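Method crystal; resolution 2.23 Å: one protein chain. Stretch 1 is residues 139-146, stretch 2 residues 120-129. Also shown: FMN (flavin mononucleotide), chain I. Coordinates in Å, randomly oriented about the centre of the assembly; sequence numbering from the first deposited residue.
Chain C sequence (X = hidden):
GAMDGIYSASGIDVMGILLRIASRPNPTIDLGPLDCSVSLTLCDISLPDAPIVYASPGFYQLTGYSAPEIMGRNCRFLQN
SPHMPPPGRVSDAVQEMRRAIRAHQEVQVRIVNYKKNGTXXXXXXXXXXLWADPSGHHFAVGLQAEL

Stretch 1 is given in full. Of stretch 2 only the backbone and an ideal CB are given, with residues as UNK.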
# COMPACT_ATOMS: atom_id res chain seq x y z
N PHE C 139 8.22 16.49 -1.48
CA PHE C 139 8.38 15.19 -0.82
C PHE C 139 9.15 14.22 -1.72
O PHE C 139 9.30 14.41 -2.92
CB PHE C 139 7.02 14.59 -0.43
CG PHE C 139 6.31 15.36 0.64
CD1 PHE C 139 5.73 16.59 0.36
CD2 PHE C 139 6.21 14.86 1.93
CE1 PHE C 139 5.07 17.31 1.36
CE2 PHE C 139 5.57 15.57 2.94
CZ PHE C 139 4.99 16.79 2.65
N ALA C 140 9.62 13.16 -1.09
CA ALA C 140 10.29 12.10 -1.78
C ALA C 140 9.65 10.84 -1.28
O ALA C 140 9.37 10.71 -0.08
CB ALA C 140 11.79 12.10 -1.47
N VAL C 141 9.37 9.94 -2.21
CA VAL C 141 8.85 8.62 -1.91
C VAL C 141 9.94 7.64 -2.16
O VAL C 141 10.49 7.61 -3.25
CB VAL C 141 7.71 8.21 -2.87
CG1 VAL C 141 7.23 6.79 -2.52
CG2 VAL C 141 6.62 9.21 -2.84
N GLY C 142 10.24 6.84 -1.16
CA GLY C 142 11.14 5.74 -1.29
C GLY C 142 10.43 4.39 -1.20
O GLY C 142 9.51 4.20 -0.38
N LEU C 143 10.85 3.47 -2.07
CA LEU C 143 10.39 2.10 -2.08
C LEU C 143 11.59 1.26 -1.77
O LEU C 143 12.61 1.37 -2.47
CB LEU C 143 9.82 1.72 -3.44
CG LEU C 143 8.62 2.52 -3.92
CD1 LEU C 143 8.07 1.92 -5.25
CD2 LEU C 143 7.55 2.50 -2.86
N GLN C 144 11.50 0.47 -0.70
CA GLN C 144 12.52 -0.50 -0.33
C GLN C 144 12.02 -1.95 -0.61
O GLN C 144 10.79 -2.21 -0.66
CB GLN C 144 12.83 -0.43 1.16
CG GLN C 144 13.34 0.91 1.69
CD GLN C 144 12.28 1.96 1.94
OE1 GLN C 144 11.05 1.68 2.06
NE2 GLN C 144 12.75 3.21 2.03
N ALA C 145 12.97 -2.88 -0.73
CA ALA C 145 12.71 -4.33 -0.76
C ALA C 145 14.03 -5.10 -0.69
O ALA C 145 15.00 -4.70 -1.31
CB ALA C 145 11.98 -4.70 -2.01
N GLU C 146 14.07 -6.17 0.09
CA GLU C 146 15.22 -7.04 0.17
C GLU C 146 15.75 -7.48 -1.23
O GLU C 146 15.04 -8.14 -2.00
CB GLU C 146 14.85 -8.25 1.02
CG GLU C 146 16.02 -8.94 1.67
CD GLU C 146 15.70 -9.47 3.08
OE1 GLU C 146 14.55 -9.28 3.56
OE2 GLU C 146 16.59 -10.05 3.72
N UNK C 120 22.39 -7.71 7.51
CA UNK C 120 22.45 -6.92 6.28
C UNK C 120 21.46 -7.43 5.23
O UNK C 120 21.16 -8.62 5.18
CB UNK C 120 23.87 -6.94 5.71
N UNK C 121 20.98 -6.53 4.38
CA UNK C 121 20.26 -6.98 3.21
C UNK C 121 20.48 -6.06 2.07
O UNK C 121 20.59 -4.84 2.22
CB UNK C 121 18.76 -7.11 3.50
N UNK C 122 20.52 -6.66 0.90
CA UNK C 122 20.65 -5.89 -0.31
C UNK C 122 19.31 -5.22 -0.65
O UNK C 122 18.47 -5.78 -1.35
CB UNK C 122 21.13 -6.78 -1.46
N UNK C 123 19.14 -4.00 -0.15
CA UNK C 123 17.90 -3.27 -0.31
C UNK C 123 17.86 -2.67 -1.69
O UNK C 123 18.79 -1.93 -2.08
CB UNK C 123 17.75 -2.19 0.76
N UNK C 124 16.83 -2.97 -2.48
CA UNK C 124 16.68 -2.23 -3.75
C UNK C 124 15.77 -1.01 -3.54
O UNK C 124 14.51 -1.09 -3.53
CB UNK C 124 16.11 -3.14 -4.84
N UNK C 125 16.44 0.13 -3.39
CA UNK C 125 15.80 1.39 -3.03
C UNK C 125 15.58 2.20 -4.25
O UNK C 125 16.50 2.42 -5.05
CB UNK C 125 16.63 2.18 -2.01
N UNK C 126 14.37 2.69 -4.39
CA UNK C 126 14.04 3.63 -5.46
C UNK C 126 13.49 4.89 -4.82
O UNK C 126 12.59 4.81 -3.99
CB UNK C 126 13.04 3.03 -6.45
N UNK C 127 13.96 6.05 -5.26
CA UNK C 127 13.49 7.30 -4.71
C UNK C 127 12.91 8.13 -5.81
O UNK C 127 13.55 8.36 -6.84
CB UNK C 127 14.61 8.05 -3.99
N UNK C 128 11.68 8.56 -5.61
CA UNK C 128 11.00 9.39 -6.58
C UNK C 128 10.61 10.75 -5.98
O UNK C 128 10.24 10.83 -4.82
CB UNK C 128 9.76 8.66 -7.11
N UNK C 129 10.68 11.81 -6.78
CA UNK C 129 10.24 13.16 -6.42
C UNK C 129 8.73 13.36 -6.56
O UNK C 129 8.13 12.82 -7.48
CB UNK C 129 10.97 14.19 -7.29
N1 FMN I . 18.97 5.11 2.27
C2 FMN I . 19.12 3.77 2.54
O2 FMN I . 20.23 3.31 2.79
N3 FMN I . 18.01 2.93 2.54
C4 FMN I . 16.75 3.40 2.26
O4 FMN I . 15.80 2.62 2.29
C4A FMN I . 16.58 4.76 1.98
N5 FMN I . 15.32 5.28 1.72
C5A FMN I . 15.16 6.61 1.43
C6 FMN I . 13.89 7.07 1.15
C7 FMN I . 13.68 8.41 0.89
C7M FMN I . 12.29 8.86 0.58
C8 FMN I . 14.78 9.30 0.90
C8M FMN I . 14.56 10.77 0.61
C9 FMN I . 16.07 8.82 1.16
C9A FMN I . 16.27 7.47 1.44
N10 FMN I . 17.54 6.96 1.72
C10 FMN I . 17.70 5.61 1.99
C1' FMN I . 18.81 7.78 1.69
C2' FMN I . 19.19 8.58 2.92
O2' FMN I . 18.02 9.01 3.57
C3' FMN I . 20.13 9.74 2.46
O3' FMN I . 19.49 10.55 1.48
C4' FMN I . 21.45 9.18 1.87
O4' FMN I . 22.15 8.53 2.91
C5' FMN I . 22.32 10.25 1.19
O5' FMN I . 22.48 11.37 2.04
P FMN I . 23.65 11.43 3.12
O1P FMN I . 23.41 12.72 3.90
O2P FMN I . 23.70 10.30 4.09
O3P FMN I . 24.96 11.51 2.40

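The two strands run antiparallel, their axes 4.6 Å apart at closest approach, and the backbone fixes the way each CB points.

Position 120 points away, with nothing of stretch 1 within 5.5 Å of its CB. A phi of -76° admits almost anything, proline included; it is Pro 120.

Position 121 points toward stretch 1, its ideal CB 3.7 Å from Glu 146 OE2. A basic group could answer that charge; a large side chain could instead lie beside Glu 146. Phe 121 does so, with chi1 in p and its ring oblique to Glu 146 CA.

Position 122 looks sideways into open space and asks little; small or polar residues would suit. It is Thr 122.

At 123 the ideal CB lies 5.2 Å from Gln 144 CB, and Ala 145 N offers a donor that no backbone oxygen of stretch 2 takes up. A short side chain carrying an acceptor, such as Asp or Asn, would suit. Asn 123 turns its end inward: Ala 145 N donates to Asn 123 OD1 at 3.1 Å, a side chain standing in for the strand's backbone. Its ND2 comes to 3.3 Å from FMN O4.

Position 124 gives its N to Ala 145 O at 2.8 Å, while its CB points sideways. Beta-branched residues fit such extended angles, and Val 124 is one.

Position 125 also points sideways, on the flavin's side, where bulk is limited. A compact apolar group suits: Val 125 CG2 reaches 3.5 Å from FMN O4, near Gln 144, whose NE2 donates to that same O4 at 3.1 Å.

Position 126 pairs with Leu 143 through two backbone hydrogen bonds, N to O and O to N, both 2.9 Å. Its CB shares a face with Leu 143, so Val, Ile or Thr would serve. In Thr 126, CB lies 4.5 Å from Leu 143 CB, and OG1 is hydrogen-bonded elsewhere in the structure.

Position 127 faces Gly 142, which has no side chain; the flavin lies over this face, and a CB on the glycine would come 2.5 Å from FMN C6. A branched apolar chain can use the room. Ile 127 sends CD1 to 3.7 Å from FMN C9A and CG2 to 4.1 Å from Ala 140 CB.

Position 128 shares the face of Val 141 and Leu 143, and aliphatics suit. Leu 128 N donates to Val 141 O at 2.8 Å and Val 141 N to Leu 128 O at 2.9 Å; Leu 128 CD1 lies 3.8 Å from Val 141 O.

Position 129 pairs with Ala 140 without hydrogen bonds, so its nitrogen needs no proton for this partner. Its ideal CB, on the face of Ala 140, is 4.7 Å from Phe 139 O; small or medium residues would suit, and a phi of -81° also allows proline. It is Pro 129.

Stretch 2, residues 120-129: PFTNVVTILP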
# COMPACT_ATOMS: atom_id res chain seq x y z
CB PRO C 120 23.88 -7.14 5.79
CG PRO C 120 24.23 -8.54 6.29
CD PRO C 120 23.55 -8.62 7.65
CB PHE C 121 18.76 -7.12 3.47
CG PHE C 121 18.06 -5.83 3.84
CD1 PHE C 121 18.12 -5.34 5.13
CD2 PHE C 121 17.31 -5.13 2.90
CE1 PHE C 121 17.48 -4.16 5.48
CE2 PHE C 121 16.65 -3.95 3.26
CZ PHE C 121 16.76 -3.47 4.55
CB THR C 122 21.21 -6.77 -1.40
OG1 THR C 122 22.49 -7.24 -0.96
CG2 THR C 122 21.33 -6.01 -2.72
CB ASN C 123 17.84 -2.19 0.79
CG ASN C 123 16.53 -1.44 0.80
OD1 ASN C 123 15.69 -1.63 -0.09
ND2 ASN C 123 16.36 -0.56 1.80
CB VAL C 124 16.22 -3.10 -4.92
CG1 VAL C 124 16.20 -2.31 -6.21
CG2 VAL C 124 17.11 -4.35 -5.05
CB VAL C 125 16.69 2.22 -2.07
CG1 VAL C 125 16.00 3.50 -1.72
CG2 VAL C 125 17.02 1.43 -0.79
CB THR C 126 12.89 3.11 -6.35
OG1 THR C 126 13.23 1.84 -6.89
CG2 THR C 126 12.58 4.09 -7.47
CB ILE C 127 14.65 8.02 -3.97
CG1 ILE C 127 15.22 7.06 -2.93
CG2 ILE C 127 14.15 9.31 -3.33
CD1 ILE C 127 16.47 7.46 -2.24
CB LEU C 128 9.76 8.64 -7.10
CG LEU C 128 10.11 7.26 -7.67
CD1 LEU C 128 9.93 6.13 -6.66
CD2 LEU C 128 9.27 7.00 -8.87
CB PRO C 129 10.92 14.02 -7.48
CG PRO C 129 10.93 13.11 -8.72
CD PRO C 129 11.30 11.77 -8.12
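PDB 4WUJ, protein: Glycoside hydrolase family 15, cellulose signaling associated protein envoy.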